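Local coordinates for protein fatty Acyl-Adenylate Ligase (Escherichia coli, PDB 3PBK) that belongs to the AMP-binding enzyme family of the ANL clan, whose members carry a large N-terminal part followed by a small C-terminal domain, at residues 80-85 with 224-229; 89-94 with 235-240; 358-363 with 375-380; 473-478 with 527-532. All coordinates share one frame; numbering follows the deposited sequence.

In the fold
From the N terminus, residues 80-85 and 89-94, at the start and in the body of helix 84-95, reach forward about 140 residues to 224-229 and 235-240. Contacts 1 and 2 therefore cross along the chain; they touch through Phe226 with Leu236 and Leu224 with Phe235, and join helix 84-95 to helix 229-241 and the loop before it. Later, contact 3 closes a short loop round helix 361-367. Contact 4 follows in series, closing a loop of 48 residues and tying helix 472-479 to the end of helix 511-529. These two lie on the opposite side of the chain's centre, where Arg361 of contact 3 packs on Phe529 of contact 4.

Contact 1. Residues 80-85 with 224-229; sequences AETSSE and LPFYHD. With 1ZZ (5'-O-[(S)-(dodecanoyloxy)(hydroxy)phosphoryl]adenosine), chain C.
Phe226 forms the tight part of this contact, with its ring laid against the backbone of Glu81 and Thr82. CG of Phe226 is anti to its own carbonyl carbon (chi1 -69°), which sets the ring against the inverse gamma turn centred on Thr82. Glu81 O lies near the ring plane at its edge, 3.2 Å from Phe226 CD2. The side chains of Thr82 and Phe226 cross at about a right angle: OG1 stands over one ring face, and CG2, anti to the backbone N, is 4.0 Å from Phe226 CE2. The methyl of Ala80 fills the corner between the two aromatic residues, its CB 4.1 Å from Phe226 CB and 3.8 Å from Tyr227 CB.

The looser, partly exposed side holds Tyr227 and Glu81. The tyrosine ring, in the crowded first torsion (chi1 56°), carries Pro225 CB over one face and meets segment 80-85 with an edge, CD2 3.6 Å from Ala80 O. Glu81 points away from 224-229, and its OE2 is hydrogen-bonded to NE1 of Trp137. Pro225 to His228 form a type I turn that leads into the ligand pocket, where Asp229 OD2 is 2.9 Å from O2 of 1ZZ. Phe226 also meets Tyr248 of strand 246-248 edge-to-face and the ring of Phe86. The contact thus joins two loops that each start a helix, 84-95, with Ser83 as N-cap, and 229-241, with His228 in that position.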
# COMPACT_ATOMS: atom_id res chain seq x y z
N ALA A 80 -2.96 12.75 7.26
CA ALA A 80 -2.55 12.67 5.87
C ALA A 80 -3.70 12.72 4.87
O ALA A 80 -4.10 11.70 4.31
CB ALA A 80 -1.71 11.42 5.65
N GLU A 81 -4.24 13.91 4.66
CA GLU A 81 -5.20 14.11 3.58
C GLU A 81 -4.45 14.33 2.27
O GLU A 81 -3.27 14.69 2.26
CB GLU A 81 -6.10 15.31 3.87
CG GLU A 81 -7.19 15.06 4.90
CD GLU A 81 -7.87 16.34 5.33
OE1 GLU A 81 -7.17 17.38 5.35
OE2 GLU A 81 -9.08 16.30 5.64
N THR A 82 -5.15 14.10 1.16
CA THR A 82 -4.60 14.43 -0.15
C THR A 82 -4.77 15.93 -0.44
O THR A 82 -5.69 16.34 -1.13
CB THR A 82 -5.24 13.57 -1.26
OG1 THR A 82 -5.06 12.18 -0.94
CG2 THR A 82 -4.58 13.85 -2.59
N SER A 83 -3.86 16.73 0.11
CA SER A 83 -4.03 18.18 0.08
C SER A 83 -2.72 18.94 0.06
O SER A 83 -1.76 18.58 0.75
CB SER A 83 -4.83 18.63 1.31
OG SER A 83 -4.11 18.40 2.50
N SER A 84 -2.70 20.03 -0.71
CA SER A 84 -1.59 20.98 -0.70
C SER A 84 -1.13 21.30 0.74
O SER A 84 0.04 21.52 0.99
CB SER A 84 -2.02 22.27 -1.42
OG SER A 84 -0.95 23.18 -1.60
N GLU A 85 -2.07 21.31 1.68
CA GLU A 85 -1.78 21.57 3.08
C GLU A 85 -0.90 20.52 3.70
O GLU A 85 0.04 20.83 4.43
CB GLU A 85 -3.07 21.60 3.89
CG GLU A 85 -3.90 22.82 3.66
CD GLU A 85 -4.80 23.09 4.83
OE1 GLU A 85 -5.48 22.12 5.28
OE2 GLU A 85 -4.83 24.26 5.30
N LEU A 224 -4.41 7.28 -4.73
CA LEU A 224 -4.04 6.63 -3.48
C LEU A 224 -3.90 7.60 -2.32
O LEU A 224 -3.56 8.77 -2.51
CB LEU A 224 -2.72 5.89 -3.65
CG LEU A 224 -2.66 4.95 -4.85
CD1 LEU A 224 -1.23 4.63 -5.19
CD2 LEU A 224 -3.45 3.70 -4.57
N PRO A 225 -4.15 7.12 -1.09
CA PRO A 225 -4.09 7.96 0.11
C PRO A 225 -2.64 8.22 0.50
O PRO A 225 -1.81 7.33 0.32
CB PRO A 225 -4.73 7.08 1.19
CG PRO A 225 -5.20 5.83 0.50
CD PRO A 225 -4.44 5.71 -0.77
N PHE A 226 -2.35 9.40 1.02
CA PHE A 226 -0.99 9.67 1.48
C PHE A 226 -0.68 8.90 2.75
O PHE A 226 0.47 8.77 3.14
CB PHE A 226 -0.74 11.17 1.67
CG PHE A 226 -0.70 11.96 0.38
CD1 PHE A 226 -0.30 11.36 -0.80
CD2 PHE A 226 -1.05 13.29 0.35
CE1 PHE A 226 -0.27 12.07 -1.97
CE2 PHE A 226 -1.01 14.00 -0.82
CZ PHE A 226 -0.62 13.39 -1.98
N TYR A 227 -1.72 8.37 3.39
CA TYR A 227 -1.53 7.65 4.63
C TYR A 227 -1.12 6.20 4.41
O TYR A 227 -0.59 5.56 5.31
CB TYR A 227 -2.73 7.76 5.58
CG TYR A 227 -4.06 7.33 5.01
CD1 TYR A 227 -4.35 5.99 4.80
CD2 TYR A 227 -5.05 8.26 4.69
CE1 TYR A 227 -5.58 5.58 4.28
CE2 TYR A 227 -6.28 7.87 4.17
CZ TYR A 227 -6.54 6.52 3.97
OH TYR A 227 -7.75 6.10 3.45
N HIS A 228 -1.35 5.67 3.20
CA HIS A 228 -0.79 4.36 2.83
C HIS A 228 0.59 4.50 2.25
O HIS A 228 0.99 5.55 1.77
CB HIS A 228 -1.67 3.58 1.85
CG HIS A 228 -2.80 2.85 2.50
ND1 HIS A 228 -3.92 2.42 1.81
CD2 HIS A 228 -3.00 2.49 3.79
CE1 HIS A 228 -4.74 1.82 2.64
NE2 HIS A 228 -4.21 1.84 3.85
N ASP A 229 1.32 3.40 2.29
CA ASP A 229 2.70 3.39 1.86
C ASP A 229 2.93 3.76 0.38
O ASP A 229 3.80 4.56 0.04
CB ASP A 229 3.21 1.99 2.09
CG ASP A 229 4.65 1.88 1.85
OD1 ASP A 229 5.37 2.85 2.21
OD2 ASP A 229 5.05 0.85 1.29
P 1ZZ C . 2.62 -2.04 2.40
C1 1ZZ C . 5.90 6.29 -9.46
N1 1ZZ C . 2.11 -7.23 -1.07
O1 1ZZ C . 1.81 -2.01 -0.83
C2 1ZZ C . 6.36 5.13 -8.62
N2 1ZZ C . 2.64 -6.38 -3.05
O2 1ZZ C . 3.11 -1.34 0.99
C3 1ZZ C . 5.30 4.23 -7.99
N3 1ZZ C . 1.51 -9.54 -1.98
O3 1ZZ C . 3.70 -2.16 3.56
C4 1ZZ C . 5.85 2.96 -7.31
N4 1ZZ C . 1.74 -9.76 -4.28
O4 1ZZ C . 1.56 -1.35 2.95
C5 1ZZ C . 4.96 1.75 -7.01
N5 1ZZ C . 2.53 -7.86 -5.59
O5 1ZZ C . 2.17 -3.53 2.07
C6 1ZZ C . 5.49 0.95 -5.85
O6 1ZZ C . 1.97 -6.02 0.84
C7 1ZZ C . 5.34 -0.55 -5.81
O7 1ZZ C . 2.66 -9.33 1.86
C8 1ZZ C . 5.23 -1.20 -4.45
O8 1ZZ C . 4.81 -7.52 2.41
C9 1ZZ C . 4.03 -2.11 -4.13
C10 1ZZ C . 3.27 -1.95 -2.84
C11 1ZZ C . 3.80 -1.58 -1.53
C12 1ZZ C . 2.90 -1.80 -0.41
C13 1ZZ C . 3.11 -4.53 2.40
C14 1ZZ C . 2.75 -5.98 2.05
C15 1ZZ C . 3.76 -7.06 1.64
C16 1ZZ C . 2.84 -8.12 1.18
C17 1ZZ C . 1.85 -7.35 0.38
C18 1ZZ C . 2.54 -6.13 -1.70
C19 1ZZ C . 2.26 -7.71 -3.24
C20 1ZZ C . 1.93 -8.23 -2.09
C21 1ZZ C . 1.42 -10.27 -3.12
C22 1ZZ C . 2.17 -8.42 -4.35

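Contact 2. Residues 89-94 with 235-240; sequences AFFACQ and FLLTPV
Helices 84-95 and 229-241 of the N-terminal part face each other here in a buried, wholly apolar contact made by two phenylalanine rings and the methyl groups of Leu236, Leu237 and Val240. The axes of the short segments come no closer than 12.7 Å and cross at -65°, so the backbones stand well apart and the two phenylalanines bridge most of the gap. They leave consecutive positions of the helix with different first torsions: CG of Phe90 is anti to the backbone N (chi1 -179°), that of Phe91 anti to the carbonyl carbon (chi1 -82°), and the rings spread to different partners. Phe91 reaches across tip to tip. Its CE2 meets CD2 of Leu236 at 3.6 Å, the methyl lying near the ring plane at the edge, and its CZ is 4.0 Å from CG1 of Val240, which approaches obliquely.

One branch of Leu237 touches both rings. Its CD2 is 3.9 Å from Phe90 CE1, the side chains crossing at about a right angle, and 4.0 Å from Phe91 CZ, where they cross obliquely. Helix 229-241 is irregular here, with a wider pi-type turn at 235-237 and a kink at Pro239, whose nitrogen has no hydrogen to give to the preceding turn. The same helix serves the ligand pocket: Phe235 points away from Phe90 and Phe91 and touches 1ZZ. Around the contact, Leu26 of helix 22-29 and Ala58 of helix 51-67 pack on Phe91, Tyr51 touches Val240, and Val200 and Leu204 of helix 197-211 lie on Leu237.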
# COMPACT_ATOMS: atom_id res chain seq x y z
N ALA A 89 3.18 20.70 5.03
CA ALA A 89 3.47 20.29 6.40
C ALA A 89 4.54 19.20 6.47
O ALA A 89 5.41 19.23 7.33
CB ALA A 89 2.19 19.81 7.07
N PHE A 90 4.44 18.24 5.55
CA PHE A 90 5.35 17.10 5.51
C PHE A 90 6.80 17.51 5.23
O PHE A 90 7.72 17.08 5.92
CB PHE A 90 4.86 16.07 4.49
CG PHE A 90 5.71 14.86 4.41
CD1 PHE A 90 6.73 14.77 3.49
CD2 PHE A 90 5.51 13.80 5.27
CE1 PHE A 90 7.53 13.66 3.43
CE2 PHE A 90 6.32 12.69 5.20
CZ PHE A 90 7.32 12.62 4.29
N PHE A 91 7.00 18.35 4.21
CA PHE A 91 8.34 18.85 3.90
C PHE A 91 8.81 19.90 4.91
O PHE A 91 10.00 20.02 5.20
CB PHE A 91 8.41 19.37 2.47
CG PHE A 91 8.61 18.30 1.45
CD1 PHE A 91 9.89 17.84 1.15
CD2 PHE A 91 7.53 17.72 0.81
CE1 PHE A 91 10.08 16.84 0.22
CE2 PHE A 91 7.72 16.72 -0.12
CZ PHE A 91 9.00 16.28 -0.42
N ALA A 92 7.86 20.67 5.42
CA ALA A 92 8.14 21.55 6.52
C ALA A 92 8.82 20.74 7.62
O ALA A 92 9.70 21.24 8.31
CB ALA A 92 6.86 22.19 7.03
N CYS A 93 8.42 19.49 7.77
CA CYS A 93 9.03 18.64 8.77
C CYS A 93 10.46 18.28 8.41
O CYS A 93 11.35 18.33 9.25
CB CYS A 93 8.21 17.39 8.99
SG CYS A 93 6.85 17.68 10.11
N GLN A 94 10.65 17.91 7.15
CA GLN A 94 11.96 17.51 6.66
C GLN A 94 12.98 18.61 6.87
O GLN A 94 14.08 18.35 7.37
CB GLN A 94 11.88 17.15 5.17
CG GLN A 94 10.94 16.00 4.85
CD GLN A 94 11.23 14.79 5.71
OE1 GLN A 94 10.32 14.22 6.31
NE2 GLN A 94 12.49 14.38 5.79
N PHE A 235 3.86 8.30 -4.70
CA PHE A 235 3.22 9.40 -5.40
C PHE A 235 3.27 10.79 -4.82
O PHE A 235 2.79 11.73 -5.44
CB PHE A 235 1.83 9.00 -5.85
CG PHE A 235 1.86 8.06 -7.00
CD1 PHE A 235 1.93 8.54 -8.30
CD2 PHE A 235 1.87 6.69 -6.80
CE1 PHE A 235 1.97 7.68 -9.37
CE2 PHE A 235 1.91 5.82 -7.87
CZ PHE A 235 1.96 6.31 -9.17
N LEU A 236 3.89 10.93 -3.66
CA LEU A 236 4.29 12.26 -3.23
C LEU A 236 5.79 12.43 -3.45
O LEU A 236 6.23 13.37 -4.13
CB LEU A 236 3.91 12.49 -1.76
CG LEU A 236 3.86 13.96 -1.35
CD1 LEU A 236 3.34 14.12 0.05
CD2 LEU A 236 5.24 14.54 -1.45
N LEU A 237 6.58 11.51 -2.89
CA LEU A 237 8.04 11.61 -2.93
C LEU A 237 8.66 11.40 -4.32
O LEU A 237 9.54 12.16 -4.72
CB LEU A 237 8.65 10.65 -1.92
CG LEU A 237 8.22 10.90 -0.48
CD1 LEU A 237 8.92 9.95 0.44
CD2 LEU A 237 8.53 12.33 -0.09
N THR A 238 8.20 10.39 -5.06
CA THR A 238 8.81 10.09 -6.36
C THR A 238 8.65 11.17 -7.44
O THR A 238 9.61 11.45 -8.16
CB THR A 238 8.35 8.75 -6.92
OG1 THR A 238 8.53 7.74 -5.92
CG2 THR A 238 9.18 8.39 -8.14
N PRO A 239 7.46 11.77 -7.57
CA PRO A 239 7.38 12.92 -8.48
C PRO A 239 8.27 14.10 -8.00
O PRO A 239 8.65 14.96 -8.80
CB PRO A 239 5.90 13.31 -8.44
CG PRO A 239 5.21 12.12 -7.94
CD PRO A 239 6.14 11.44 -7.00
N VAL A 240 8.60 14.14 -6.72
CA VAL A 240 9.44 15.21 -6.21
C VAL A 240 10.92 14.96 -6.51
O VAL A 240 11.66 15.88 -6.85
CB VAL A 240 9.24 15.41 -4.72
CG1 VAL A 240 10.43 16.11 -4.11
CG2 VAL A 240 7.96 16.20 -4.47

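Contact 3. Residues 358-363 with 375-380; sequences EVDRDI and AETRAV
The side chains of Asp360 and Thr377 run past each other in opposite directions, bringing the threonine hydroxyl over the carboxylate. Thr377 OG1 donates to Asp360 OD2 at 2.7 Å, from 57° out of the carboxylate plane. Asp360, with CG anti to the backbone N, turns its other oxygen to the start of helix 361-367, where OD1 takes a weak capping bond from Asp362 N. CB of Arg361 points toward 375-380 and the chain bends at chi3, so that the guanidinium lies flat over the methyl of Ala379, CB 3.7 Å from Arg361 CZ. The backbone N of Arg361 gives a nearly straight hydrogen bond to Ala379 O (2.8 Å, 174°), from above the carbonyl plane. At the strand end Asp360 and Val380 form an antiparallel non-hydrogen-bonded pair with diverging side chains, and Val380 CA approaches Val359 O at 3.2 Å. Val380 CG1 extends to Glu358 CB, 3.8 Å away.

Strands 356-360 and 380-384 form a two-stranded antiparallel sheet, with helix 361-367 in the connection between them. Gly374 N also binds Thr377 OG1, which fixes the hydroxyl. The helix start and threonine proton would both favour a charged Asp360, while the salt bridge to Glu365 would balance Arg361.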
# COMPACT_ATOMS: atom_id res chain seq x y z
N GLU A 358 2.21 -20.77 -14.22
CA GLU A 358 1.22 -21.72 -13.74
C GLU A 358 1.87 -22.87 -12.98
O GLU A 358 2.99 -23.29 -13.30
CB GLU A 358 0.39 -22.26 -14.90
CG GLU A 358 -0.50 -21.22 -15.52
CD GLU A 358 -1.12 -21.70 -16.80
OE1 GLU A 358 -0.68 -22.75 -17.31
OE2 GLU A 358 -2.06 -21.02 -17.30
N VAL A 359 1.17 -23.37 -11.97
CA VAL A 359 1.73 -24.45 -11.16
C VAL A 359 0.69 -25.52 -10.87
O VAL A 359 -0.50 -25.22 -10.78
CB VAL A 359 2.30 -23.90 -9.82
CG1 VAL A 359 3.42 -22.89 -10.07
CG2 VAL A 359 1.19 -23.30 -8.98
N ASP A 360 1.13 -26.77 -10.73
CA ASP A 360 0.26 -27.82 -10.21
C ASP A 360 -0.14 -27.38 -8.80
O ASP A 360 0.73 -27.18 -7.94
CB ASP A 360 0.97 -29.17 -10.18
CG ASP A 360 0.03 -30.35 -9.88
OD1 ASP A 360 -0.92 -30.19 -9.09
OD2 ASP A 360 0.25 -31.44 -10.43
N ARG A 361 -1.43 -27.19 -8.56
CA ARG A 361 -1.84 -26.68 -7.26
C ARG A 361 -1.57 -27.68 -6.13
O ARG A 361 -1.10 -27.29 -5.05
CB ARG A 361 -3.29 -26.20 -7.25
CG ARG A 361 -3.79 -25.96 -5.84
CD ARG A 361 -4.91 -24.95 -5.74
NE ARG A 361 -6.21 -25.44 -6.22
CZ ARG A 361 -6.82 -26.54 -5.80
NH1 ARG A 361 -6.25 -27.35 -4.91
NH2 ARG A 361 -8.01 -26.86 -6.31
N ASP A 362 -1.84 -28.96 -6.39
CA ASP A 362 -1.61 -30.00 -5.39
C ASP A 362 -0.13 -30.15 -5.00
O ASP A 362 0.19 -30.45 -3.85
CB ASP A 362 -2.22 -31.33 -5.85
CG ASP A 362 -3.72 -31.25 -6.04
OD1 ASP A 362 -4.41 -30.73 -5.12
OD2 ASP A 362 -4.22 -31.68 -7.11
N ILE A 363 0.77 -29.94 -5.95
CA ILE A 363 2.18 -30.01 -5.60
C ILE A 363 2.59 -28.84 -4.70
O ILE A 363 3.48 -28.97 -3.86
CB ILE A 363 3.05 -30.07 -6.85
CG1 ILE A 363 2.74 -31.35 -7.62
CG2 ILE A 363 4.52 -30.05 -6.47
CD1 ILE A 363 3.89 -31.83 -8.43
N ALA A 375 1.01 -33.70 -17.30
CA ALA A 375 -0.07 -34.46 -17.89
C ALA A 375 -1.02 -34.97 -16.82
O ALA A 375 -2.19 -35.22 -17.08
CB ALA A 375 0.48 -35.62 -18.69
N GLU A 376 -0.51 -35.10 -15.60
CA GLU A 376 -1.32 -35.66 -14.52
C GLU A 376 -1.85 -34.59 -13.57
O GLU A 376 -2.55 -34.88 -12.60
CB GLU A 376 -0.50 -36.71 -13.76
CG GLU A 376 0.50 -37.45 -14.64
CD GLU A 376 0.95 -38.78 -14.04
OE1 GLU A 376 0.44 -39.14 -12.95
OE2 GLU A 376 1.80 -39.46 -14.66
N THR A 377 -1.51 -33.34 -13.86
CA THR A 377 -1.95 -32.22 -13.06
C THR A 377 -3.47 -32.07 -13.10
O THR A 377 -4.06 -32.01 -14.18
CB THR A 377 -1.31 -30.91 -13.53
OG1 THR A 377 0.06 -30.88 -13.09
CG2 THR A 377 -2.05 -29.70 -12.96
N ARG A 378 -4.09 -32.00 -11.94
CA ARG A 378 -5.54 -31.86 -11.86
C ARG A 378 -6.02 -30.47 -11.42
O ARG A 378 -7.17 -30.10 -11.65
CB ARG A 378 -6.12 -32.94 -10.95
CG ARG A 378 -6.29 -34.30 -11.59
CD ARG A 378 -7.31 -35.09 -10.78
NE ARG A 378 -7.42 -36.49 -11.17
CZ ARG A 378 -6.49 -37.42 -10.93
NH1 ARG A 378 -5.34 -37.09 -10.32
NH2 ARG A 378 -6.69 -38.67 -11.32
N ALA A 379 -5.14 -29.70 -10.80
CA ALA A 379 -5.51 -28.37 -10.36
C ALA A 379 -4.35 -27.42 -10.61
O ALA A 379 -3.20 -27.83 -10.60
CB ALA A 379 -5.88 -28.38 -8.89
N VAL A 380 -4.67 -26.15 -10.85
CA VAL A 380 -3.66 -25.16 -11.20
C VAL A 380 -3.83 -23.81 -10.49
O VAL A 380 -4.92 -23.25 -10.46
CB VAL A 380 -3.69 -24.88 -12.71
CG1 VAL A 380 -2.56 -23.94 -13.10
CG2 VAL A 380 -3.62 -26.19 -13.48

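Contact 4. Residues 473-478 with 527-532; sequences QDIEYI and SEFGVT
Phe529 and Ile475 share the same first torsion, CG and CG1 each anti to its own carbonyl carbon (chi1 -77° and -75°), and this directs the ring into the side of helix 472-479 and the isoleucine chain onto the ring. Ile475 CG1 stands over one face of Phe529 as a CH-pi contact, 4.0 Å from the ring centroid and only 7° off the normal. Ile478, one turn further on, comes to the rim instead: its CD1 lies in the ring plane, 3.7 Å from Phe529 CE1, the two side chains sliding past each other in opposite directions. The tip of the ring meets Asp474, the residue before Ile475: Phe529 CZ is 3.6 Å from Asp474 CB and 3.5 Å from Asp474 O, which approaches obliquely.

Two lesser contacts flank the ring. Ile478 CD1 also touches the aliphatic part of Glu528, 3.9 Å from its CB, and Ile475 CD1 reaches Val531 CG1 at 4.3 Å. Between Phe529 and Val531 the chain turns away from the helix at Gly530, whose positive phi suits a glycine, and then runs into strand 533-538. Phe529 O is bound by Arg468, and Ile470 of strand 468-470 touches both Ile475 and Phe529. Arg361 lies against Phe529 and Asp474, so the ring probably lies at the seam between the N-terminal part and the C-terminal domain. Helices packed against a small sheet, here with Ile500 of strand 500-505 touching Val531, are consistent with the compact C-terminal domain of ANL enzymes.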
# COMPACT_ATOMS: atom_id res chain seq x y z
N GLN A 473 -6.96 -17.33 -0.60
CA GLN A 473 -7.51 -16.68 -1.78
C GLN A 473 -7.99 -17.66 -2.86
O GLN A 473 -8.80 -17.29 -3.71
CB GLN A 473 -6.48 -15.72 -2.39
CG GLN A 473 -5.26 -16.39 -3.02
CD GLN A 473 -3.99 -16.28 -2.17
OE1 GLN A 473 -4.02 -16.41 -0.94
NE2 GLN A 473 -2.86 -16.03 -2.83
N ASP A 474 -7.47 -18.89 -2.84
CA ASP A 474 -7.91 -19.92 -3.77
C ASP A 474 -9.32 -20.39 -3.41
O ASP A 474 -10.09 -20.80 -4.28
CB ASP A 474 -6.96 -21.12 -3.75
CG ASP A 474 -5.66 -20.85 -4.48
OD1 ASP A 474 -5.56 -19.78 -5.12
OD2 ASP A 474 -4.74 -21.71 -4.40
N ILE A 475 -9.63 -20.34 -2.12
CA ILE A 475 -10.95 -20.71 -1.63
C ILE A 475 -11.90 -19.54 -1.79
O ILE A 475 -13.02 -19.71 -2.24
CB ILE A 475 -10.90 -21.16 -0.17
CG1 ILE A 475 -10.30 -22.56 -0.07
CG2 ILE A 475 -12.30 -21.15 0.47
CD1 ILE A 475 -10.36 -23.14 1.32
N GLU A 476 -11.44 -18.34 -1.42
CA GLU A 476 -12.27 -17.15 -1.55
C GLU A 476 -12.71 -16.93 -3.00
O GLU A 476 -13.79 -16.40 -3.26
CB GLU A 476 -11.53 -15.92 -1.04
CG GLU A 476 -11.26 -15.96 0.43
CD GLU A 476 -10.03 -15.16 0.81
OE1 GLU A 476 -9.44 -14.51 -0.08
OE2 GLU A 476 -9.64 -15.18 2.01
N TYR A 477 -11.86 -17.35 -3.93
CA TYR A 477 -12.18 -17.23 -5.35
C TYR A 477 -13.53 -17.85 -5.65
O TYR A 477 -14.35 -17.25 -6.33
CB TYR A 477 -11.10 -17.90 -6.19
CG TYR A 477 -11.35 -17.87 -7.68
CD1 TYR A 477 -11.03 -16.74 -8.43
CD2 TYR A 477 -11.87 -18.96 -8.34
CE1 TYR A 477 -11.23 -16.71 -9.79
CE2 TYR A 477 -12.07 -18.94 -9.69
CZ TYR A 477 -11.75 -17.81 -10.42
OH TYR A 477 -11.96 -17.78 -11.78
N ILE A 478 -13.76 -19.06 -5.15
CA ILE A 478 -15.03 -19.75 -5.39
C ILE A 478 -16.21 -18.89 -4.97
O ILE A 478 -17.23 -18.84 -5.66
CB ILE A 478 -15.09 -21.10 -4.69
CG1 ILE A 478 -14.02 -22.03 -5.25
CG2 ILE A 478 -16.46 -21.72 -4.87
CD1 ILE A 478 -13.84 -23.29 -4.44
N SER A 527 -15.90 -30.06 -3.10
CA SER A 527 -15.58 -30.69 -4.36
C SER A 527 -14.18 -30.30 -4.76
O SER A 527 -13.29 -31.13 -4.88
CB SER A 527 -16.56 -30.25 -5.44
OG SER A 527 -15.98 -30.35 -6.73
N GLU A 528 -14.00 -29.00 -4.96
CA GLU A 528 -12.75 -28.44 -5.44
C GLU A 528 -11.54 -28.72 -4.56
O GLU A 528 -10.44 -28.94 -5.07
CB GLU A 528 -12.92 -26.93 -5.56
CG GLU A 528 -13.75 -26.50 -6.76
CD GLU A 528 -12.87 -26.10 -7.92
OE1 GLU A 528 -11.81 -26.76 -8.10
OE2 GLU A 528 -13.22 -25.12 -8.62
N PHE A 529 -11.73 -28.69 -3.23
CA PHE A 529 -10.60 -28.65 -2.29
C PHE A 529 -10.49 -29.82 -1.32
O PHE A 529 -9.45 -30.01 -0.70
CB PHE A 529 -10.58 -27.32 -1.52
CG PHE A 529 -10.04 -26.18 -2.33
CD1 PHE A 529 -10.88 -25.36 -3.05
CD2 PHE A 529 -8.68 -25.93 -2.38
CE1 PHE A 529 -10.39 -24.32 -3.80
CE2 PHE A 529 -8.18 -24.89 -3.12
CZ PHE A 529 -9.04 -24.08 -3.84
N GLY A 530 -11.56 -30.60 -1.18
CA GLY A 530 -11.52 -31.77 -0.32
C GLY A 530 -11.54 -31.36 1.13
O GLY A 530 -11.07 -32.08 2.02
N VAL A 531 -12.10 -30.19 1.36
CA VAL A 531 -12.17 -29.60 2.68
C VAL A 531 -13.57 -29.04 2.86
O VAL A 531 -14.15 -28.49 1.93
CB VAL A 531 -11.12 -28.49 2.83
CG1 VAL A 531 -11.58 -27.21 2.14
CG2 VAL A 531 -10.82 -28.24 4.29
N THR A 532 -14.14 -29.21 4.05
CA THR A 532 -15.48 -28.68 4.31
C THR A 532 -15.40 -27.34 5.04
O THR A 532 -14.80 -27.24 6.11
CB THR A 532 -16.37 -29.66 5.09
OG1 THR A 532 -15.92 -29.74 6.44
CG2 THR A 532 -16.34 -31.05 4.44